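Putative branched-chain amino acid ABC transporter (Rhodospirillum rubrum ATCC 11170, PDB 3HUT) probably binds a branched-chain amino acid or related small ligand outside the cytoplasm and delivers it to an ABC transporter. Local coordinates at residues 120-125 with 328-333; 244-249 with 337-342; 291-296 with 303-308. All blocks are in the same frame, centred on the assembly; numbering follows the deposited sequence.

Contact 1: residues 120-125 with 328-333; sequences ITTPAF and TRETTK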
ATOM      1  N   ILE A 120      -3.477   1.141   3.572  1.00  6.51           N
ATOM      2  CA  ILE A 120      -2.798   1.265   2.287  1.00  7.25           C
ATOM      3  C   ILE A 120      -3.391   2.453   1.523  1.00  7.81           C
ATOM      4  O   ILE A 120      -4.414   2.999   1.927  1.00  8.83           O
ATOM      5  CB  ILE A 120      -2.992  -0.031   1.467  1.00  5.76           C
ATOM      6  CG1 ILE A 120      -2.019  -0.085   0.289  1.00  7.53           C
ATOM      7  CG2 ILE A 120      -4.425  -0.102   0.963  1.00  8.32           C
ATOM      8  CD1 ILE A 120      -1.966  -1.462  -0.374  1.00 11.07           C
ATOM      9  N   THR A 121      -2.742   2.871   0.439  1.00  8.93           N
ATOM     10  CA  THR A 121      -3.258   3.983  -0.367  1.00  9.03           C
ATOM     11  C   THR A 121      -3.890   3.376  -1.608  1.00 10.05           C
ATOM     12  O   THR A 121      -3.676   2.199  -1.895  1.00 10.98           O
ATOM     13  CB  THR A 121      -2.133   4.939  -0.838  1.00 10.15           C
ATOM     14  OG1 THR A 121      -1.247   4.234  -1.714  1.00 12.66           O
ATOM     15  CG2 THR A 121      -1.337   5.472   0.347  1.00  6.81           C
ATOM     16  N   THR A 122      -4.674   4.159  -2.339  1.00 10.14           N
ATOM     17  CA  THR A 122      -5.277   3.651  -3.567  1.00 12.30           C
ATOM     18  C   THR A 122      -4.156   3.567  -4.606  1.00 12.05           C
ATOM     19  O   THR A 122      -3.130   4.240  -4.479  1.00 12.40           O
ATOM     20  CB  THR A 122      -6.363   4.593  -4.106  1.00 13.43           C
ATOM     21  OG1 THR A 122      -5.768   5.850  -4.449  1.00 15.50           O
ATOM     22  CG2 THR A 122      -7.450   4.809  -3.063  1.00 15.64           C
ATOM     23  N   PRO A 123      -4.334   2.737  -5.646  1.00 12.21           N
ATOM     24  CA  PRO A 123      -3.317   2.587  -6.691  1.00 12.07           C
ATOM     25  C   PRO A 123      -2.969   3.900  -7.388  1.00 12.52           C
ATOM     26  O   PRO A 123      -1.821   4.134  -7.759  1.00 13.32           O
ATOM     27  CB  PRO A 123      -3.955   1.591  -7.654  1.00 11.52           C
ATOM     28  CG  PRO A 123      -4.821   0.762  -6.755  1.00 13.88           C
ATOM     29  CD  PRO A 123      -5.454   1.807  -5.870  1.00 11.96           C
ATOM     30  N   ALA A 124      -3.969   4.757  -7.554  1.00 10.18           N
ATOM     31  CA  ALA A 124      -3.778   6.033  -8.233  1.00 12.24           C
ATOM     32  C   ALA A 124      -2.923   7.043  -7.468  1.00 11.93           C
ATOM     33  O   ALA A 124      -2.326   7.934  -8.079  1.00 11.08           O
ATOM     34  CB  ALA A 124      -5.133   6.647  -8.557  1.00 13.07           C
ATOM     35  N   PHE A 125      -2.863   6.900  -6.145  1.00  9.44           N
ATOM     36  CA  PHE A 125      -2.100   7.817  -5.295  1.00 10.06           C
ATOM     37  C   PHE A 125      -0.671   8.109  -5.757  1.00  9.58           C
ATOM     38  O   PHE A 125      -0.199   9.238  -5.636  1.00  9.75           O
ATOM     39  CB  PHE A 125      -2.040   7.296  -3.853  1.00 10.26           C
ATOM     40  CG  PHE A 125      -1.279   8.202  -2.918  1.00  8.50           C
ATOM     41  CD1 PHE A 125      -1.853   9.378  -2.448  1.00  8.53           C
ATOM     42  CD2 PHE A 125       0.035   7.910  -2.562  1.00  8.94           C
ATOM     43  CE1 PHE A 125      -1.130  10.251  -1.640  1.00 10.02           C
ATOM     44  CE2 PHE A 125       0.767   8.777  -1.755  1.00  8.81           C
ATOM     45  CZ  PHE A 125       0.183   9.951  -1.293  1.00 10.15           C
ATOM     46  N   THR A 328     -12.565  13.040   3.677  1.00  9.58           N
ATOM     47  CA  THR A 328     -12.858  11.767   3.014  1.00  9.15           C
ATOM     48  C   THR A 328     -12.373  10.487   3.695  1.00  9.05           C
ATOM     49  O   THR A 328     -12.851   9.394   3.366  1.00  9.39           O
ATOM     50  CB  THR A 328     -12.253  11.745   1.616  1.00  9.90           C
ATOM     51  OG1 THR A 328     -10.826  11.795   1.734  1.00  7.15           O
ATOM     52  CG2 THR A 328     -12.738  12.934   0.793  1.00  9.08           C
ATOM     53  N   ARG A 329     -11.427  10.622   4.624  1.00  7.25           N
ATOM     54  CA  ARG A 329     -10.834   9.481   5.322  1.00  7.92           C
ATOM     55  C   ARG A 329      -9.854   8.745   4.405  1.00  7.77           C
ATOM     56  O   ARG A 329      -9.334   7.699   4.767  1.00  6.29           O
ATOM     57  CB  ARG A 329     -11.908   8.497   5.800  1.00  6.55           C
ATOM     58  CG  ARG A 329     -12.724   8.985   6.991  1.00  6.82           C
ATOM     59  CD  ARG A 329     -13.991   8.146   7.183  1.00  7.89           C
ATOM     60  NE  ARG A 329     -14.938   8.352   6.090  1.00 11.48           N
ATOM     61  CZ  ARG A 329     -15.152   7.493   5.098  1.00 12.71           C
ATOM     62  NH1 ARG A 329     -14.489   6.339   5.049  1.00 12.00           N
ATOM     63  NH2 ARG A 329     -16.017   7.793   4.141  1.00 11.28           N
ATOM     64  N   GLU A 330      -9.614   9.287   3.214  1.00  8.46           N
ATOM     65  CA  GLU A 330      -8.692   8.649   2.273  1.00  9.64           C
ATOM     66  C   GLU A 330      -7.267   8.706   2.821  1.00 10.74           C
ATOM     67  O   GLU A 330      -6.862   9.694   3.438  1.00  9.35           O
ATOM     68  CB  GLU A 330      -8.759   9.334   0.903  1.00 10.81           C
ATOM     69  CG  GLU A 330      -7.991   8.592  -0.175  1.00 12.68           C
ATOM     70  CD  GLU A 330      -8.440   7.148  -0.312  1.00 15.62           C
ATOM     71  OE1 GLU A 330      -9.553   6.910  -0.829  1.00 14.70           O
ATOM     72  OE2 GLU A 330      -7.677   6.252   0.107  1.00 16.65           O
ATOM     73  N   THR A 331      -6.504   7.644   2.584  1.00  9.92           N
ATOM     74  CA  THR A 331      -5.138   7.548   3.079  1.00  8.20           C
ATOM     75  C   THR A 331      -4.081   8.138   2.151  1.00  8.44           C
ATOM     76  O   THR A 331      -4.076   7.870   0.955  1.00  7.88           O
ATOM     77  CB  THR A 331      -4.764   6.070   3.351  1.00  8.98           C
ATOM     78  OG1 THR A 331      -5.754   5.479   4.197  1.00  8.88           O
ATOM     79  CG2 THR A 331      -3.407   5.970   4.042  1.00  8.71           C
ATOM     80  N   THR A 332      -3.197   8.955   2.715  1.00  8.80           N
ATOM     81  CA  THR A 332      -2.093   9.538   1.962  1.00  9.63           C
ATOM     82  C   THR A 332      -0.844   9.225   2.777  1.00 10.05           C
ATOM     83  O   THR A 332      -0.915   9.073   3.999  1.00 10.70           O
ATOM     84  CB  THR A 332      -2.232  11.070   1.775  1.00 10.52           C
ATOM     85  OG1 THR A 332      -2.342  11.708   3.051  1.00 10.17           O
ATOM     86  CG2 THR A 332      -3.460  11.397   0.921  1.00 11.47           C
ATOM     87  N   LYS A 333       0.294   9.111   2.108  1.00 10.05           N
ATOM     88  CA  LYS A 333       1.536   8.783   2.792  1.00  9.16           C
ATOM     89  C   LYS A 333       2.736   9.503   2.209  1.00  8.13           C
ATOM     90  O   LYS A 333       2.720   9.910   1.053  1.00  6.25           O
ATOM     91  CB  LYS A 333       1.803   7.282   2.691  1.00 10.62           C
ATOM     92  CG  LYS A 333       0.756   6.386   3.307  1.00 10.07           C
ATOM     93  CD  LYS A 333       1.182   4.934   3.169  1.00 14.72           C
ATOM     94  CE  LYS A 333       0.384   4.035   4.098  1.00 13.50           C
ATOM     95  NZ  LYS A 333       0.822   2.633   3.971  1.00 21.40           N
TER
HETATM   96  O   HOH W   1       0.345   2.079   0.566  1.00  6.46           O
HETATM   97  O   HOH W   2      -5.125   6.717  -1.189  1.00 14.96           O
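T121, T122 and F125 meet E330 to K333 in the hinge of a two-lobed periplasmic binding protein, where two chain crossovers between the lobes pass each other. One follows strand 116-118 of the five-stranded sheet and leads into helix 126-136; the other starts strand 331-341 of the mixed sheet. F125 has CG anti to its backbone N (chi1 -179°), and its ring extends to the strand. K333 O stands at the ring edge, near its plane, 3.5 Å from F125 CZ, while CE1 meets T332 CG2 obliquely at 3.6 Å. The F125 and T332 side chains cross at about a right angle. T121 CG2 rests 3.7 Å from K333 CG, against the start of an extended lysine chain whose NZ bonds to T319 OG1. A water also links T121 N to K333 NZ, weakly at the lysine. A second water is the stronger bridge: it accepts from T122 N at 2.8 Å and donates to E330 OE2 at 2.9 Å and to T331 O at 2.7 Å. E330 OE2 also receives T331 N, from 36° above the carboxylate plane. T122 CG2 lies beside this carboxylate. I120 O, 3.4 Å from T331 CB, is buried without a polar partner in the model. Direct polar ties to the strand come instead from R118, just ahead of the loop, through a salt bridge to E330 and its O bonded to T331 OG1. The loop itself meets the strand through methyl, methylene and ring contacts and through water, links that could plausibly tolerate small local shifts.

Contact 2: residues 244-249 with 337-342; sequences GVRLAT and RLVVRE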
ATOM      1  N   GLY A 244      19.774   2.800 -12.441  1.00  8.21           N
ATOM      2  CA  GLY A 244      19.330   4.166 -12.629  1.00  7.56           C
ATOM      3  C   GLY A 244      17.827   4.380 -12.607  1.00  7.38           C
ATOM      4  O   GLY A 244      17.375   5.523 -12.553  1.00  8.34           O
ATOM      5  N   VAL A 245      17.044   3.306 -12.650  1.00  6.84           N
ATOM      6  CA  VAL A 245      15.590   3.451 -12.613  1.00  7.10           C
ATOM      7  C   VAL A 245      15.172   4.006 -11.250  1.00  8.26           C
ATOM      8  O   VAL A 245      15.698   3.602 -10.209  1.00  8.15           O
ATOM      9  CB  VAL A 245      14.870   2.097 -12.866  1.00  7.05           C
ATOM     10  CG1 VAL A 245      13.360   2.260 -12.692  1.00  6.02           C
ATOM     11  CG2 VAL A 245      15.163   1.611 -14.283  1.00  5.55           C
ATOM     12  N   ARG A 246      14.238   4.949 -11.262  1.00  8.89           N
ATOM     13  CA  ARG A 246      13.756   5.554 -10.029  1.00  9.24           C
ATOM     14  C   ARG A 246      12.310   5.180  -9.761  1.00  9.23           C
ATOM     15  O   ARG A 246      11.525   4.998 -10.688  1.00  7.79           O
ATOM     16  CB  ARG A 246      13.889   7.073 -10.101  1.00 11.37           C
ATOM     17  CG  ARG A 246      15.314   7.553  -9.901  1.00 15.29           C
ATOM     18  CD  ARG A 246      15.476   9.000 -10.304  1.00 21.40           C
ATOM     19  NE  ARG A 246      16.838   9.458 -10.063  1.00 27.38           N
ATOM     20  CZ  ARG A 246      17.310  10.638 -10.444  1.00 32.54           C
ATOM     21  NH1 ARG A 246      16.528  11.492 -11.092  1.00 33.32           N
ATOM     22  NH2 ARG A 246      18.571  10.961 -10.176  1.00 34.52           N
ATOM     23  N   LEU A 247      11.968   5.061  -8.483  1.00  7.90           N
ATOM     24  CA  LEU A 247      10.610   4.728  -8.087  1.00  7.51           C
ATOM     25  C   LEU A 247      10.407   5.100  -6.626  1.00  8.78           C
ATOM     26  O   LEU A 247      11.370   5.234  -5.867  1.00  3.73           O
ATOM     27  CB  LEU A 247      10.333   3.225  -8.278  1.00  9.34           C
ATOM     28  CG  LEU A 247      11.106   2.167  -7.471  1.00 13.36           C
ATOM     29  CD1 LEU A 247      10.898   2.353  -5.975  1.00 19.97           C
ATOM     30  CD2 LEU A 247      10.613   0.781  -7.870  1.00 17.08           C
ATOM     31  N   ALA A 248       9.151   5.272  -6.239  1.00  8.43           N
ATOM     32  CA  ALA A 248       8.820   5.590  -4.861  1.00 10.06           C
ATOM     33  C   ALA A 248       7.926   4.474  -4.333  1.00 10.70           C
ATOM     34  O   ALA A 248       7.144   3.896  -5.082  1.00 11.02           O
ATOM     35  CB  ALA A 248       8.089   6.934  -4.783  1.00 10.83           C
ATOM     36  N   THR A 249       8.051   4.166  -3.049  1.00 11.78           N
ATOM     37  CA  THR A 249       7.234   3.128  -2.443  1.00 13.23           C
ATOM     38  C   THR A 249       7.002   3.447  -0.971  1.00 12.09           C
ATOM     39  O   THR A 249       7.741   4.226  -0.373  1.00 12.84           O
ATOM     40  CB  THR A 249       7.899   1.740  -2.573  1.00 15.53           C
ATOM     41  OG1 THR A 249       6.961   0.730  -2.182  1.00 21.88           O
ATOM     42  CG2 THR A 249       9.131   1.647  -1.681  1.00 14.75           C
ATOM     43  N   ARG A 337      11.634   7.813  -1.925  1.00  7.93           N
ATOM     44  CA  ARG A 337      12.190   7.766  -3.280  1.00  7.66           C
ATOM     45  C   ARG A 337      13.444   6.911  -3.327  1.00  8.40           C
ATOM     46  O   ARG A 337      14.345   7.066  -2.499  1.00  7.64           O
ATOM     47  CB  ARG A 337      12.510   9.178  -3.765  1.00  8.40           C
ATOM     48  CG  ARG A 337      11.288  10.085  -3.880  1.00  9.72           C
ATOM     49  CD  ARG A 337      11.711  11.507  -4.215  1.00 11.05           C
ATOM     50  NE  ARG A 337      10.573  12.402  -4.427  1.00 11.70           N
ATOM     51  CZ  ARG A 337      10.691  13.695  -4.721  1.00 11.80           C
ATOM     52  NH1 ARG A 337      11.894  14.243  -4.835  1.00 13.02           N
ATOM     53  NH2 ARG A 337       9.611  14.437  -4.908  1.00 11.73           N
ATOM     54  N   LEU A 338      13.503   6.020  -4.314  1.00  7.46           N
ATOM     55  CA  LEU A 338      14.628   5.112  -4.463  1.00  7.73           C
ATOM     56  C   LEU A 338      15.203   5.140  -5.875  1.00  7.32           C
ATOM     57  O   LEU A 338      14.570   5.630  -6.806  1.00  5.47           O
ATOM     58  CB  LEU A 338      14.175   3.680  -4.163  1.00  7.57           C
ATOM     59  CG  LEU A 338      13.410   3.419  -2.863  1.00  8.45           C
ATOM     60  CD1 LEU A 338      12.795   2.026  -2.909  1.00  9.31           C
ATOM     61  CD2 LEU A 338      14.349   3.552  -1.673  1.00  6.96           C
ATOM     62  N   VAL A 339      16.412   4.610  -6.015  1.00  6.43           N
ATOM     63  CA  VAL A 339      17.058   4.509  -7.314  1.00  6.53           C
ATOM     64  C   VAL A 339      17.806   3.187  -7.299  1.00  6.78           C
ATOM     65  O   VAL A 339      18.325   2.768  -6.260  1.00  7.57           O
ATOM     66  CB  VAL A 339      18.064   5.667  -7.582  1.00  7.83           C
ATOM     67  CG1 VAL A 339      19.242   5.587  -6.630  1.00  7.94           C
ATOM     68  CG2 VAL A 339      18.552   5.605  -9.031  1.00  7.80           C
ATOM     69  N   VAL A 340      17.826   2.513  -8.440  1.00  5.57           N
ATOM     70  CA  VAL A 340      18.532   1.248  -8.552  1.00  5.99           C
ATOM     71  C   VAL A 340      19.977   1.591  -8.859  1.00  6.34           C
ATOM     72  O   VAL A 340      20.262   2.209  -9.879  1.00  6.83           O
ATOM     73  CB  VAL A 340      17.984   0.391  -9.711  1.00  7.79           C
ATOM     74  CG1 VAL A 340      18.805  -0.894  -9.837  1.00  6.05           C
ATOM     75  CG2 VAL A 340      16.510   0.074  -9.477  1.00  6.19           C
ATOM     76  N   ARG A 341      20.888   1.217  -7.972  1.00  8.40           N
ATOM     77  CA  ARG A 341      22.295   1.495  -8.208  1.00  9.83           C
ATOM     78  C   ARG A 341      23.127   0.337  -7.694  1.00 11.47           C
ATOM     79  O   ARG A 341      22.967  -0.107  -6.559  1.00 10.82           O
ATOM     80  CB  ARG A 341      22.719   2.800  -7.525  1.00 11.18           C
ATOM     81  CG  ARG A 341      24.036   3.355  -8.052  1.00 13.10           C
ATOM     82  CD  ARG A 341      23.939   3.674  -9.551  1.00 17.75           C
ATOM     83  NE  ARG A 341      23.069   4.815  -9.833  1.00 17.50           N
ATOM     84  CZ  ARG A 341      22.678   5.176 -11.055  1.00 22.18           C
ATOM     85  NH1 ARG A 341      23.072   4.481 -12.117  1.00 19.85           N
ATOM     86  NH2 ARG A 341      21.903   6.242 -11.219  1.00 18.88           N
ATOM     87  N   GLU A 342      24.011  -0.159  -8.549  1.00 12.72           N
ATOM     88  CA  GLU A 342      24.873  -1.275  -8.202  1.00 13.68           C
ATOM     89  C   GLU A 342      24.128  -2.504  -7.693  1.00 12.03           C
ATOM     90  O   GLU A 342      24.491  -3.077  -6.672  1.00 10.31           O
ATOM     91  CB  GLU A 342      25.920  -0.833  -7.179  1.00 17.54           C
ATOM     92  CG  GLU A 342      26.913   0.168  -7.741  1.00 22.55           C
ATOM     93  CD  GLU A 342      27.948   0.602  -6.725  1.00 27.90           C
ATOM     94  OE1 GLU A 342      28.590  -0.282  -6.116  1.00 31.33           O
ATOM     95  OE2 GLU A 342      28.127   1.829  -6.539  1.00 30.54           O
TER
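Four backbone hydrogen bonds join G244-L247 to L338-V340. L247 and L338 form a hydrogen-bonded antiparallel pair: L338 N donates to L247 O at 2.8 Å, and L247 N donates to L338 O at 3.1 Å. Beyond it, V340 N reaches V245 O at 3.0 Å, and G244 N gives V340 O a bond of 2.7 Å. R246-V339 and A248-R337 are non-hydrogen-bonded pairs; CA-H...O contacts from R246 to L338 O and from V339 to V245 O supplement the ladder. Among apolar contacts, L338 CD1 lies 3.6 Å from L247 CD1 and 3.9 Å from T249 CG2, the side chains crossing obliquely. An alanine in place of L338 would probably leave L247 CD1 and T249 CG2 without their shared methyl partner and open a gap toward Y230 and V347. On the sheet face of R246 and V339, these two side chains run side by side, R246 CG 3.9 Å from V339 CG2, while R246 NH1 bonds to Y224 OH. R341, bent at chi2 and chi3, lays one guanidinium face over G244, NH2 3.6 Å from CA. Strand 337-341, its direction 141° from that of 246-249, adds an antiparallel member beside 246-249, where the parallel run ends, giving the mixed sheet of this lobe in the periplasmic binding protein fold.

Contact 3: residues 291-296 with 303-308; sequences AAVGRA and ESLRDA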
ATOM      1  N   ALA A 291      -3.148   2.783  18.491  1.00  7.66           N
ATOM      2  CA  ALA A 291      -2.883   4.161  18.883  1.00  8.15           C
ATOM      3  C   ALA A 291      -4.220   4.884  19.060  1.00  8.84           C
ATOM      4  O   ALA A 291      -4.394   5.661  19.995  1.00  7.70           O
ATOM      5  CB  ALA A 291      -2.037   4.864  17.824  1.00  9.76           C
ATOM      6  N   ALA A 292      -5.162   4.615  18.163  1.00  7.47           N
ATOM      7  CA  ALA A 292      -6.482   5.240  18.235  1.00  8.68           C
ATOM      8  C   ALA A 292      -7.195   4.801  19.519  1.00  9.11           C
ATOM      9  O   ALA A 292      -7.826   5.613  20.202  1.00  9.69           O
ATOM     10  CB  ALA A 292      -7.306   4.855  17.012  1.00  8.35           C
ATOM     11  N   VAL A 293      -7.100   3.515  19.843  1.00  9.08           N
ATOM     12  CA  VAL A 293      -7.721   3.004  21.062  1.00  9.40           C
ATOM     13  C   VAL A 293      -7.048   3.698  22.249  1.00 10.51           C
ATOM     14  O   VAL A 293      -7.706   4.091  23.213  1.00 11.78           O
ATOM     15  CB  VAL A 293      -7.541   1.466  21.203  1.00 10.73           C
ATOM     16  CG1 VAL A 293      -8.165   0.989  22.511  1.00  9.79           C
ATOM     17  CG2 VAL A 293      -8.193   0.744  20.024  1.00  6.56           C
ATOM     18  N   GLY A 294      -5.731   3.849  22.165  1.00  9.48           N
ATOM     19  CA  GLY A 294      -4.990   4.509  23.222  1.00 10.07           C
ATOM     20  C   GLY A 294      -5.517   5.909  23.487  1.00 11.06           C
ATOM     21  O   GLY A 294      -5.657   6.325  24.640  1.00 10.90           O
ATOM     22  N   ARG A 295      -5.805   6.651  22.423  1.00 10.57           N
ATOM     23  CA  ARG A 295      -6.326   8.001  22.582  1.00 12.11           C
ATOM     24  C   ARG A 295      -7.763   7.976  23.087  1.00 12.74           C
ATOM     25  O   ARG A 295      -8.167   8.839  23.863  1.00 16.11           O
ATOM     26  CB  ARG A 295      -6.245   8.772  21.260  1.00 11.44           C
ATOM     27  CG  ARG A 295      -4.817   9.071  20.819  1.00  9.91           C
ATOM     28  CD  ARG A 295      -4.798  10.088  19.692  1.00  8.63           C
ATOM     29  NE  ARG A 295      -5.404   9.585  18.465  1.00  8.18           N
ATOM     30  CZ  ARG A 295      -4.780   8.808  17.583  1.00 10.01           C
ATOM     31  NH1 ARG A 295      -3.519   8.435  17.786  1.00  8.59           N
ATOM     32  NH2 ARG A 295      -5.414   8.419  16.484  1.00  7.96           N
ATOM     33  N   ALA A 296      -8.533   6.983  22.656  1.00 14.01           N
ATOM     34  CA  ALA A 296      -9.920   6.862  23.091  1.00 15.05           C
ATOM     35  C   ALA A 296      -9.978   6.499  24.575  1.00 16.09           C
ATOM     36  O   ALA A 296     -10.924   6.862  25.273  1.00 17.38           O
ATOM     37  CB  ALA A 296     -10.646   5.807  22.259  1.00 13.11           C
ATOM     38  N   GLU A 303     -18.101   4.261  18.654  1.00 12.10           N
ATOM     39  CA  GLU A 303     -18.251   5.620  18.144  1.00 11.94           C
ATOM     40  C   GLU A 303     -17.018   6.482  18.408  1.00 10.43           C
ATOM     41  O   GLU A 303     -16.550   7.193  17.519  1.00  9.23           O
ATOM     42  CB  GLU A 303     -19.475   6.295  18.778  1.00 14.68           C
ATOM     43  CG  GLU A 303     -20.743   5.451  18.774  1.00 21.37           C
ATOM     44  CD  GLU A 303     -20.652   4.245  19.699  1.00 25.27           C
ATOM     45  OE1 GLU A 303     -20.335   4.427  20.892  1.00 30.67           O
ATOM     46  OE2 GLU A 303     -20.902   3.112  19.239  1.00 29.94           O
ATOM     47  N   SER A 304     -16.502   6.436  19.633  1.00  9.54           N
ATOM     48  CA  SER A 304     -15.333   7.236  19.970  1.00  9.15           C
ATOM     49  C   SER A 304     -14.099   6.704  19.249  1.00  8.89           C
ATOM     50  O   SER A 304     -13.197   7.470  18.906  1.00  7.16           O
ATOM     51  CB  SER A 304     -15.095   7.253  21.485  1.00  8.28           C
ATOM     52  OG  SER A 304     -14.564   6.024  21.947  1.00 10.82           O
ATOM     53  N   LEU A 305     -14.064   5.394  19.016  1.00  7.27           N
ATOM     54  CA  LEU A 305     -12.936   4.796  18.317  1.00  8.49           C
ATOM     55  C   LEU A 305     -12.962   5.210  16.848  1.00  8.05           C
ATOM     56  O   LEU A 305     -11.913   5.394  16.234  1.00 10.68           O
ATOM     57  CB  LEU A 305     -12.965   3.267  18.439  1.00  8.08           C
ATOM     58  CG  LEU A 305     -11.838   2.508  17.719  1.00  9.10           C
ATOM     59  CD1 LEU A 305     -10.479   3.108  18.069  1.00  6.34           C
ATOM     60  CD2 LEU A 305     -11.888   1.031  18.117  1.00  7.70           C
ATOM     61  N   ARG A 306     -14.156   5.364  16.281  1.00  7.86           N
ATOM     62  CA  ARG A 306     -14.261   5.782  14.879  1.00  7.19           C
ATOM     63  C   ARG A 306     -13.684   7.194  14.734  1.00  6.54           C
ATOM     64  O   ARG A 306     -12.974   7.483  13.769  1.00  4.60           O
ATOM     65  CB  ARG A 306     -15.718   5.778  14.409  1.00  6.80           C
ATOM     66  CG  ARG A 306     -15.868   5.884  12.885  1.00  4.56           C
ATOM     67  CD  ARG A 306     -16.980   6.846  12.508  1.00  7.86           C
ATOM     68  NE  ARG A 306     -16.686   8.207  12.962  1.00  7.37           N
ATOM     69  CZ  ARG A 306     -16.036   9.124  12.244  1.00  8.51           C
ATOM     70  NH1 ARG A 306     -15.606   8.842  11.018  1.00  6.21           N
ATOM     71  NH2 ARG A 306     -15.810  10.328  12.760  1.00  4.59           N
ATOM     72  N   ASP A 307     -13.993   8.072  15.691  1.00  6.30           N
ATOM     73  CA  ASP A 307     -13.477   9.440  15.655  1.00  6.76           C
ATOM     74  C   ASP A 307     -11.959   9.453  15.791  1.00  6.97           C
ATOM     75  O   ASP A 307     -11.272  10.153  15.046  1.00  6.91           O
ATOM     76  CB  ASP A 307     -14.079  10.299  16.779  1.00  6.31           C
ATOM     77  CG  ASP A 307     -15.514  10.702  16.506  1.00  8.66           C
ATOM     78  OD1 ASP A 307     -15.850  10.972  15.331  1.00  8.98           O
ATOM     79  OD2 ASP A 307     -16.304  10.768  17.471  1.00  9.51           O
ATOM     80  N   ALA A 308     -11.437   8.681  16.742  1.00  6.09           N
ATOM     81  CA  ALA A 308      -9.992   8.621  16.965  1.00  6.47           C
ATOM     82  C   ALA A 308      -9.255   8.080  15.742  1.00  8.68           C
ATOM     83  O   ALA A 308      -8.181   8.576  15.387  1.00  8.72           O
ATOM     84  CB  ALA A 308      -9.680   7.762  18.187  1.00  7.59           C
TER
HETATM   85  O   HOH W   3     -13.283   7.263  24.236  1.00 13.27           O
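In L305, chi1 of 179° sets CG anti to the backbone N, and chi2 of 50° then places CD1 against A292 and V293 on the neighbouring helix; R295 bends at chi3, and its guanidinium meets A308. L305 CD1 lies 3.8 Å from A292 CB and equally 3.8 Å from V293 CG2. A308 CB approaches from the next turn, 3.9 Å from A292 CB. With alanines at these positions, the axes of segments 291-296 and 303-308 come within 8.6 Å. P98 and V300 also touch L305, and V41 touches V293. Beside this apolar packing, R295 NH2 donates to A308 O at 3.0 Å with an N-H...O angle of 153°. The oxygen sits at the edge of the guanidinium, in its plane, whereas the donor stands above the carbonyl plane. The other polar link is a water that donates to A296 O at 2.6 Å and lies 2.9 Å from S304 OG, which is also bonded to T301 N. An apolar centre is therefore flanked by two polar links, and the arginine charge, placed by a carbonyl in the last turn of helix 302-310, would probably be favoured by the helix dipole.

In the fold
Contact 1 lies closest to the middle of the molecule, about 8 Å from the chain centre, and the other two lie on opposite sides of that centre. Contact 2, whose centre is about 22 Å from that of contact 1, lies farther along the same strand 331-341, which runs from the hinge on through the mixed sheet. Contact 3, about 20 Å from contact 1 between centres, belongs to the other lobe; the two touch where R329 CD packs 4.2 Å from R306 NH1. Contacts 2 and 3 are about 21 Å apart at their nearest atoms. In this family the ligand is bound in the cleft between the lobes, probably bordered here by the hinge of contact 1.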